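Local coordinates for regulatory protein PcrH (Pseudomonas aeruginosa, PDB 2XCB) that binds the chaperone-binding region of the translocator protein PopD, probably acting as its type III secretion chaperone, at residues His49-Gln63 with Ser74-Phe88. Residues are numbered along the deposited sequence; the frame is centred on the assembly and turned at random.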
ATOM      1  N   HIS A  49       6.705   5.343 -12.724  1.00 23.82           N
ATOM      2  CA  HIS A  49       7.971   4.899 -13.308  1.00 25.12           C
ATOM      3  C   HIS A  49       9.162   5.880 -13.152  1.00 24.25           C
ATOM      4  O   HIS A  49      10.262   5.563 -13.614  1.00 25.26           O
ATOM      5  CB  HIS A  49       7.812   4.619 -14.819  1.00 25.08           C
ATOM      6  CG  HIS A  49       6.756   3.617 -15.181  1.00 27.47           C
ATOM      7  ND1 HIS A  49       6.126   2.808 -14.260  1.00 30.60           N
ATOM      8  CD2 HIS A  49       6.270   3.246 -16.393  1.00 25.17           C
ATOM      9  CE1 HIS A  49       5.279   2.001 -14.877  1.00 25.66           C
ATOM     10  NE2 HIS A  49       5.344   2.243 -16.170  1.00 30.54           N
ATOM     11  N   TYR A  50       8.976   7.049 -12.511  1.00 24.96           N
ATOM     12  CA  TYR A  50      10.001   8.123 -12.572  1.00 24.02           C
ATOM     13  C   TYR A  50      10.429   8.646 -11.225  1.00 24.29           C
ATOM     14  O   TYR A  50      11.339   9.476 -11.143  1.00 23.60           O
ATOM     15  CB  TYR A  50       9.530   9.308 -13.433  1.00 24.87           C
ATOM     16  CG  TYR A  50       9.051   8.863 -14.795  1.00 28.49           C
ATOM     17  CD1 TYR A  50       7.691   8.796 -15.077  1.00 29.26           C
ATOM     18  CD2 TYR A  50       9.949   8.444 -15.775  1.00 31.61           C
ATOM     19  CE1 TYR A  50       7.226   8.380 -16.316  1.00 33.58           C
ATOM     20  CE2 TYR A  50       9.504   8.003 -17.018  1.00 33.26           C
ATOM     21  CZ  TYR A  50       8.124   7.992 -17.282  1.00 35.95           C
ATOM     22  OH  TYR A  50       7.642   7.564 -18.499  1.00 38.10           O
ATOM     23  N   ASP A  51       9.762   8.212 -10.163  1.00 21.29           N
ATOM     24  CA  ASP A  51      10.067   8.763  -8.845  1.00 21.88           C
ATOM     25  C   ASP A  51      11.267   7.982  -8.276  1.00 21.17           C
ATOM     26  O   ASP A  51      11.108   6.849  -7.827  1.00 20.33           O
ATOM     27  CB  ASP A  51       8.827   8.692  -7.907  1.00 21.44           C
ATOM     28  CG  ASP A  51       9.034   9.450  -6.651  1.00 27.63           C
ATOM     29  OD1 ASP A  51       8.039  10.049  -6.181  1.00 26.75           O
ATOM     30  OD2 ASP A  51      10.197   9.463  -6.118  1.00 27.96           O
ATOM     31  N   ALA A  52      12.472   8.567  -8.343  1.00 22.07           N
ATOM     32  CA  ALA A  52      13.695   7.880  -7.865  1.00 21.57           C
ATOM     33  C   ALA A  52      13.581   7.324  -6.417  1.00 20.54           C
ATOM     34  O   ALA A  52      14.193   6.317  -6.101  1.00 20.11           O
ATOM     35  CB  ALA A  52      14.956   8.804  -8.020  1.00 20.88           C
ATOM     36  N   ARG A  53      12.855   7.994  -5.524  1.00 19.73           N
ATOM     37  CA  ARG A  53      12.698   7.443  -4.175  1.00 21.41           C
ATOM     38  C   ARG A  53      12.215   5.999  -4.165  1.00 19.50           C
ATOM     39  O   ARG A  53      12.664   5.161  -3.311  1.00 21.16           O
ATOM     40  CB  ARG A  53      11.772   8.277  -3.276  1.00 21.48           C
ATOM     41  CG  ARG A  53      12.034   9.791  -3.215  1.00 26.01           C
ATOM     42  CD  ARG A  53      10.854  10.633  -2.470  1.00 26.58           C
ATOM     43  NE  ARG A  53       9.592  10.463  -3.195  1.00 28.47           N
ATOM     44  CZ  ARG A  53       8.373  10.595  -2.677  1.00 32.03           C
ATOM     45  NH1 ARG A  53       8.200  10.951  -1.396  1.00 31.67           N
ATOM     46  NH2 ARG A  53       7.331  10.393  -3.467  1.00 30.71           N
ATOM     47  N   TYR A  54      11.310   5.680  -5.073  1.00 18.16           N
ATOM     48  CA  TYR A  54      10.723   4.318  -5.071  1.00 17.51           C
ATOM     49  C   TYR A  54      11.785   3.280  -5.467  1.00 17.80           C
ATOM     50  O   TYR A  54      11.754   2.131  -5.030  1.00 18.21           O
ATOM     51  CB  TYR A  54       9.531   4.195  -6.051  1.00 17.45           C
ATOM     52  CG  TYR A  54       8.419   5.186  -5.790  1.00 17.86           C
ATOM     53  CD1 TYR A  54       8.338   5.837  -4.562  1.00 20.49           C
ATOM     54  CD2 TYR A  54       7.441   5.466  -6.759  1.00 19.01           C
ATOM     55  CE1 TYR A  54       7.294   6.807  -4.302  1.00 23.26           C
ATOM     56  CE2 TYR A  54       6.379   6.450  -6.500  1.00 19.98           C
ATOM     57  CZ  TYR A  54       6.339   7.064  -5.268  1.00 23.83           C
ATOM     58  OH  TYR A  54       5.344   7.985  -5.014  1.00 25.04           O
ATOM     59  N   PHE A  55      12.719   3.685  -6.319  1.00 19.14           N
ATOM     60  CA  PHE A  55      13.729   2.707  -6.845  1.00 18.46           C
ATOM     61  C   PHE A  55      14.860   2.500  -5.847  1.00 19.22           C
ATOM     62  O   PHE A  55      15.453   1.398  -5.756  1.00 19.55           O
ATOM     63  CB  PHE A  55      14.227   3.152  -8.222  1.00 18.62           C
ATOM     64  CG  PHE A  55      13.112   3.108  -9.263  1.00 19.23           C
ATOM     65  CD1 PHE A  55      12.769   1.903  -9.890  1.00 18.07           C
ATOM     66  CD2 PHE A  55      12.359   4.221  -9.526  1.00 15.86           C
ATOM     67  CE1 PHE A  55      11.653   1.833 -10.801  1.00 17.38           C
ATOM     68  CE2 PHE A  55      11.253   4.150 -10.444  1.00 19.46           C
ATOM     69  CZ  PHE A  55      10.914   2.993 -11.060  1.00 17.88           C
ATOM     70  N   LEU A  56      15.163   3.583  -5.131  1.00 17.54           N
ATOM     71  CA  LEU A  56      16.055   3.601  -3.937  1.00 17.37           C
ATOM     72  C   LEU A  56      15.470   2.679  -2.924  1.00 17.68           C
ATOM     73  O   LEU A  56      16.152   1.810  -2.386  1.00 18.09           O
ATOM     74  CB  LEU A  56      16.222   5.047  -3.351  1.00 17.23           C
ATOM     75  CG  LEU A  56      17.352   5.043  -2.274  1.00 19.36           C
ATOM     76  CD1 LEU A  56      18.691   4.575  -2.898  1.00 18.48           C
ATOM     77  CD2 LEU A  56      17.485   6.390  -1.597  1.00 20.19           C
ATOM     78  N   GLY A  57      14.178   2.858  -2.620  1.00 18.26           N
ATOM     79  CA  GLY A  57      13.483   1.949  -1.656  1.00 17.40           C
ATOM     80  C   GLY A  57      13.519   0.449  -2.064  1.00 17.76           C
ATOM     81  O   GLY A  57      13.924  -0.442  -1.257  1.00 16.90           O
ATOM     82  N   LEU A  58      13.168   0.190  -3.316  1.00 16.90           N
ATOM     83  CA  LEU A  58      13.143  -1.195  -3.819  1.00 16.65           C
ATOM     84  C   LEU A  58      14.580  -1.730  -3.702  1.00 17.79           C
ATOM     85  O   LEU A  58      14.825  -2.881  -3.227  1.00 18.39           O
ATOM     86  CB  LEU A  58      12.637  -1.171  -5.270  1.00 17.22           C
ATOM     87  CG  LEU A  58      12.558  -2.511  -6.039  1.00 14.41           C
ATOM     88  CD1 LEU A  58      11.746  -3.503  -5.234  1.00 18.63           C
ATOM     89  CD2 LEU A  58      12.071  -2.465  -7.543  1.00 14.68           C
ATOM     90  N   GLY A  59      15.543  -0.981  -4.266  1.00 16.46           N
ATOM     91  CA  GLY A  59      17.008  -1.401  -4.137  1.00 16.85           C
ATOM     92  C   GLY A  59      17.452  -1.717  -2.738  1.00 17.22           C
ATOM     93  O   GLY A  59      18.033  -2.742  -2.520  1.00 18.55           O
ATOM     94  N   ALA A  60      17.140  -0.843  -1.765  1.00 16.57           N
ATOM     95  CA  ALA A  60      17.580  -0.999  -0.416  1.00 17.86           C
ATOM     96  C   ALA A  60      16.989  -2.292   0.188  1.00 19.75           C
ATOM     97  O   ALA A  60      17.676  -3.032   0.936  1.00 18.90           O
ATOM     98  CB  ALA A  60      17.150   0.234   0.362  1.00 17.52           C
ATOM     99  N   CYS A  61      15.711  -2.592  -0.144  1.00 19.22           N
ATOM    100  CA  CYS A  61      15.074  -3.808   0.355  1.00 20.10           C
ATOM    101  C   CYS A  61      15.725  -5.060  -0.139  1.00 19.74           C
ATOM    102  O   CYS A  61      15.970  -5.956   0.638  1.00 19.44           O
ATOM    103  CB  CYS A  61      13.569  -3.870  -0.025  1.00 19.84           C
ATOM    104  SG  CYS A  61      12.652  -2.681   0.807  1.00 23.79           S
ATOM    105  N   ARG A  62      16.015  -5.090  -1.428  1.00 19.12           N
ATOM    106  CA  ARG A  62      16.657  -6.227  -2.033  1.00 20.30           C
ATOM    107  C   ARG A  62      18.117  -6.423  -1.511  1.00 20.70           C
ATOM    108  O   ARG A  62      18.566  -7.545  -1.222  1.00 21.73           O
ATOM    109  CB  ARG A  62      16.643  -6.030  -3.534  1.00 19.60           C
ATOM    110  CG  ARG A  62      15.242  -6.263  -4.115  1.00 21.04           C
ATOM    111  CD  ARG A  62      15.142  -5.744  -5.520  1.00 22.87           C
ATOM    112  NE  ARG A  62      13.897  -6.196  -6.138  1.00 22.83           N
ATOM    113  CZ  ARG A  62      13.581  -6.094  -7.431  1.00 22.90           C
ATOM    114  NH1 ARG A  62      14.368  -5.466  -8.323  1.00 18.95           N
ATOM    115  NH2 ARG A  62      12.369  -6.524  -7.811  1.00 21.10           N
ATOM    116  N   GLN A  63      18.823  -5.310  -1.375  1.00 20.83           N
ATOM    117  CA  GLN A  63      20.144  -5.344  -0.745  1.00 21.28           C
ATOM    118  C   GLN A  63      20.099  -6.018   0.629  1.00 22.35           C
ATOM    119  O   GLN A  63      20.903  -6.908   0.891  1.00 20.43           O
ATOM    120  CB  GLN A  63      20.764  -3.941  -0.618  1.00 20.20           C
ATOM    121  CG  GLN A  63      22.309  -4.013  -0.372  1.00 19.95           C
ATOM    122  CD  GLN A  63      22.971  -2.628  -0.303  1.00 22.73           C
ATOM    123  OE1 GLN A  63      22.475  -1.677  -0.851  1.00 21.67           O
ATOM    124  NE2 GLN A  63      24.120  -2.548   0.378  1.00 23.79           N
ATOM    125  N   SER A  74      17.598  -2.131  -9.782  1.00 18.41           N
ATOM    126  CA  SER A  74      16.786  -1.001  -9.266  1.00 19.60           C
ATOM    127  C   SER A  74      17.581   0.311  -9.067  1.00 20.01           C
ATOM    128  O   SER A  74      17.120   1.465  -9.371  1.00 17.43           O
ATOM    129  CB  SER A  74      16.142  -1.453  -7.949  1.00 21.19           C
ATOM    130  OG  SER A  74      15.105  -0.522  -7.625  1.00 24.09           O
ATOM    131  N   TYR A  75      18.773   0.143  -8.487  1.00 18.02           N
ATOM    132  CA  TYR A  75      19.719   1.218  -8.344  1.00 17.94           C
ATOM    133  C   TYR A  75      20.127   1.752  -9.698  1.00 17.44           C
ATOM    134  O   TYR A  75      20.238   2.941  -9.883  1.00 18.60           O
ATOM    135  CB  TYR A  75      20.965   0.699  -7.602  1.00 17.67           C
ATOM    136  CG  TYR A  75      20.752   0.375  -6.129  1.00 17.08           C
ATOM    137  CD1 TYR A  75      19.839   1.088  -5.360  1.00 17.19           C
ATOM    138  CD2 TYR A  75      21.622  -0.536  -5.455  1.00 20.35           C
ATOM    139  CE1 TYR A  75      19.658   0.833  -4.009  1.00 17.42           C
ATOM    140  CE2 TYR A  75      21.459  -0.811  -4.114  1.00 19.95           C
ATOM    141  CZ  TYR A  75      20.496  -0.088  -3.381  1.00 19.98           C
ATOM    142  OH  TYR A  75      20.361  -0.366  -2.050  1.00 18.63           O
ATOM    143  N   SER A  76      20.340   0.874 -10.694  1.00 16.77           N
ATOM    144  CA  SER A  76      20.746   1.367 -11.984  0.50 17.81           C
ATOM    145  C   SER A  76      19.674   2.261 -12.619  1.00 18.11           C
ATOM    146  O   SER A  76      19.961   3.344 -13.185  1.00 16.82           O
ATOM    147  CB  SER A  76      21.030   0.203 -12.913  0.50 17.46           C
ATOM    148  OG  SER A  76      21.631   0.789 -14.017  0.50 18.79           O
ATOM    149  N   TYR A  77      18.420   1.811 -12.523  1.00 19.57           N
ATOM    150  CA  TYR A  77      17.322   2.657 -13.058  1.00 19.25           C
ATOM    151  C   TYR A  77      17.154   3.953 -12.240  1.00 18.58           C
ATOM    152  O   TYR A  77      17.079   5.071 -12.772  1.00 18.74           O
ATOM    153  CB  TYR A  77      16.026   1.864 -13.183  1.00 19.59           C
ATOM    154  CG  TYR A  77      14.944   2.693 -13.817  1.00 19.64           C
ATOM    155  CD1 TYR A  77      14.828   2.808 -15.197  1.00 20.29           C
ATOM    156  CD2 TYR A  77      14.010   3.378 -13.024  1.00 22.46           C
ATOM    157  CE1 TYR A  77      13.781   3.597 -15.818  1.00 18.77           C
ATOM    158  CE2 TYR A  77      12.972   4.183 -13.646  1.00 18.00           C
ATOM    159  CZ  TYR A  77      12.871   4.265 -15.024  1.00 21.16           C
ATOM    160  OH  TYR A  77      11.881   5.079 -15.594  1.00 22.20           O
ATOM    161  N   GLY A  78      17.163   3.820 -10.932  1.00 19.98           N
ATOM    162  CA  GLY A  78      17.056   4.993 -10.118  1.00 18.59           C
ATOM    163  C   GLY A  78      18.053   6.091 -10.495  1.00 20.35           C
ATOM    164  O   GLY A  78      17.728   7.290 -10.552  1.00 20.01           O
ATOM    165  N   ALA A  79      19.323   5.703 -10.620  1.00 20.09           N
ATOM    166  CA  ALA A  79      20.398   6.605 -11.001  1.00 19.25           C
ATOM    167  C   ALA A  79      20.085   7.319 -12.324  1.00 20.52           C
ATOM    168  O   ALA A  79      20.494   8.468 -12.493  1.00 20.95           O
ATOM    169  CB  ALA A  79      21.736   5.787 -11.089  1.00 18.34           C
ATOM    170  N   LEU A  80      19.392   6.646 -13.272  1.00 20.24           N
ATOM    171  CA  LEU A  80      18.890   7.318 -14.485  1.00 21.84           C
ATOM    172  C   LEU A  80      17.827   8.435 -14.184  1.00 22.64           C
ATOM    173  O   LEU A  80      17.765   9.479 -14.887  1.00 22.22           O
ATOM    174  CB  LEU A  80      18.315   6.289 -15.423  1.00 22.22           C
ATOM    175  CG  LEU A  80      19.199   5.682 -16.491  1.00 25.84           C
ATOM    176  CD1 LEU A  80      20.700   5.913 -16.370  1.00 26.44           C
ATOM    177  CD2 LEU A  80      18.823   4.243 -16.761  1.00 23.17           C
ATOM    178  N   MET A  81      17.042   8.228 -13.133  1.00 22.00           N
ATOM    179  CA  MET A  81      16.004   9.145 -12.730  1.00 22.93           C
ATOM    180  C   MET A  81      16.523  10.315 -11.918  1.00 24.75           C
ATOM    181  O   MET A  81      15.887  11.366 -11.913  1.00 25.82           O
ATOM    182  CB  MET A  81      14.912   8.392 -11.954  1.00 23.91           C
ATOM    183  CG  MET A  81      14.300   7.268 -12.769  1.00 21.97           C
ATOM    184  SD  MET A  81      13.373   7.863 -14.158  1.00 24.89           S
ATOM    185  CE  MET A  81      14.498   7.321 -15.524  1.00 19.82           C
ATOM    186  N   ASP A  82      17.636  10.166 -11.183  1.00 23.96           N
ATOM    187  CA  ASP A  82      18.202  11.330 -10.508  1.00 23.73           C
ATOM    188  C   ASP A  82      19.736  11.234 -10.630  1.00 23.86           C
ATOM    189  O   ASP A  82      20.383  10.562  -9.829  1.00 23.01           O
ATOM    190  CB  ASP A  82      17.780  11.400  -9.044  1.00 24.09           C
ATOM    191  CG  ASP A  82      18.380  12.618  -8.331  1.00 26.58           C
ATOM    192  OD1 ASP A  82      19.271  13.234  -8.907  1.00 26.04           O
ATOM    193  OD2 ASP A  82      17.975  12.941  -7.215  1.00 28.37           O
ATOM    194  N   ILE A  83      20.281  11.851 -11.666  1.00 24.39           N
ATOM    195  CA  ILE A  83      21.697  11.734 -11.984  1.00 23.65           C
ATOM    196  C   ILE A  83      22.625  12.363 -10.929  1.00 24.22           C
ATOM    197  O   ILE A  83      23.815  12.120 -10.966  1.00 25.51           O
ATOM    198  CB  ILE A  83      21.984  12.344 -13.351  1.00 24.44           C
ATOM    199  CG1 ILE A  83      21.540  13.791 -13.385  1.00 22.02           C
ATOM    200  CG2 ILE A  83      21.354  11.540 -14.491  1.00 24.80           C
ATOM    201  CD1 ILE A  83      21.798  14.439 -14.858  1.00 26.82           C
ATOM    202  N   ASN A  84      22.092  13.166 -10.014  1.00 22.54           N
ATOM    203  CA  ASN A  84      22.854  13.812  -8.920  1.00 25.13           C
ATOM    204  C   ASN A  84      22.922  13.021  -7.581  1.00 24.56           C
ATOM    205  O   ASN A  84      23.690  13.341  -6.698  1.00 21.65           O
ATOM    206  CB  ASN A  84      22.272  15.193  -8.642  1.00 23.71           C
ATOM    207  CG  ASN A  84      22.648  16.185  -9.733  1.00 28.33           C
ATOM    208  OD1 ASN A  84      23.740  16.046 -10.304  1.00 29.28           O
ATOM    209  ND2 ASN A  84      21.744  17.133 -10.079  1.00 21.40           N
ATOM    210  N   GLU A  85      22.079  11.997  -7.455  1.00 23.23           N
ATOM    211  CA  GLU A  85      21.943  11.277  -6.178  1.00 22.00           C
ATOM    212  C   GLU A  85      23.081  10.277  -5.966  1.00 21.82           C
ATOM    213  O   GLU A  85      23.203   9.260  -6.698  1.00 19.84           O
ATOM    214  CB  GLU A  85      20.543  10.599  -6.143  1.00 22.43           C
ATOM    215  CG  GLU A  85      20.317   9.593  -5.062  1.00 21.55           C
ATOM    216  CD  GLU A  85      20.372  10.293  -3.739  1.00 27.31           C
ATOM    217  OE1 GLU A  85      19.440  11.091  -3.432  1.00 29.05           O
ATOM    218  OE2 GLU A  85      21.388  10.057  -3.055  1.00 20.78           O
ATOM    219  N   PRO A  86      23.916  10.540  -4.950  1.00 21.70           N
ATOM    220  CA  PRO A  86      25.096   9.708  -4.617  1.00 20.38           C
ATOM    221  C   PRO A  86      24.717   8.350  -4.042  1.00 20.29           C
ATOM    222  O   PRO A  86      25.522   7.406  -4.152  1.00 20.77           O
ATOM    223  CB  PRO A  86      25.832  10.558  -3.567  1.00 20.46           C
ATOM    224  CG  PRO A  86      24.709  11.369  -2.943  1.00 23.07           C
ATOM    225  CD  PRO A  86      23.873  11.757  -4.124  1.00 21.46           C
ATOM    226  N   ARG A  87      23.506   8.192  -3.465  1.00 18.88           N
ATOM    227  CA  ARG A  87      23.123   6.905  -2.874  0.99 17.64           C
ATOM    228  C   ARG A  87      23.085   5.759  -3.877  1.00 18.75           C
ATOM    229  O   ARG A  87      23.404   4.644  -3.526  1.00 19.32           O
ATOM    230  CB  ARG A  87      21.811   6.973  -2.118  1.00 18.63           C
ATOM    231  CG  ARG A  87      21.997   7.650  -0.779  1.00 19.76           C
ATOM    232  CD  ARG A  87      20.637   8.074  -0.026  1.00 22.68           C
ATOM    233  NE  ARG A  87      19.948   9.154  -0.726  1.00 25.33           N
ATOM    234  CZ  ARG A  87      18.795   9.726  -0.327  1.00 29.67           C
ATOM    235  NH1 ARG A  87      18.140   9.270   0.751  1.00 27.19           N
ATOM    236  NH2 ARG A  87      18.276  10.737  -1.039  1.00 28.33           N
ATOM    237  N   PHE A  88      22.652   6.031  -5.095  1.00 17.30           N
ATOM    238  CA  PHE A  88      22.580   4.981  -6.088  1.00 17.29           C
ATOM    239  C   PHE A  88      23.942   4.354  -6.330  1.00 16.68           C
ATOM    240  O   PHE A  88      24.073   3.162  -6.163  1.00 18.50           O
ATOM    241  CB  PHE A  88      21.932   5.522  -7.366  1.00 17.38           C
ATOM    242  CG  PHE A  88      20.411   5.809  -7.199  1.00 20.38           C
ATOM    243  CD1 PHE A  88      19.523   4.767  -6.862  1.00 21.30           C
ATOM    244  CD2 PHE A  88      19.924   7.130  -7.272  1.00 22.28           C
ATOM    245  CE1 PHE A  88      18.120   4.988  -6.742  1.00 21.74           C
ATOM    246  CE2 PHE A  88      18.549   7.416  -7.118  1.00 23.77           C
ATOM    247  CZ  PHE A  88      17.621   6.316  -6.848  1.00 25.61           C
TER
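H49 gives its backbone O to Y77 OH at 2.6 Å, tying the loop before helix 52-63 to helix 74-81. Y50 turns its ring edge to M81, CD2 to SD 3.8 Å, a Met-aromatic contact. A52 begins the helical packing: its small CB lets the helices come close (A52 CA 5.0 Å from G78 CA) and touches M81 CB and, at 3.8 Å, F88 CZ. F55 offers a ring face to the edge of Y77, a T-shaped pair with planes at 58°; Y77 reaches both F55 and H49 because its CG stands anti to the backbone N (chi1 -176°). F55 O accepts from S74 OG at 2.7 Å, in the carbonyl plane and on a lone pair, besides its helical bond from G59 N. L56 packs CB against F88 CE1 and lays CD2 over one face of the R87 guanidinium, 3.8 Å from NH1; R87 holds E85 side-on through NE and NH2, in a salt bridge, and also bonds the bound peptide's backbone. G59 suits its place because a CB would collide with Y75 CE1. The Y75 ring is a knob among L56, G59, A60 and Q63, and its OH donates to Q63 OE1 at 2.8 Å, while Q63 NE2 bonds E94. Helix segments 52-63 and 74-81 run nearly antiparallel (160°), their axes 8.2 Å apart at closest approach, as expected of a tetratricopeptide-like helical hairpin. Small residues thus permit close approach, S74 gives the buried F55 carbonyl a second donor, tyrosine hydroxyls fasten the ends at H49 and Q63, and A60, Y75 and R87 also touch the bound peptide, joining packing to recognition.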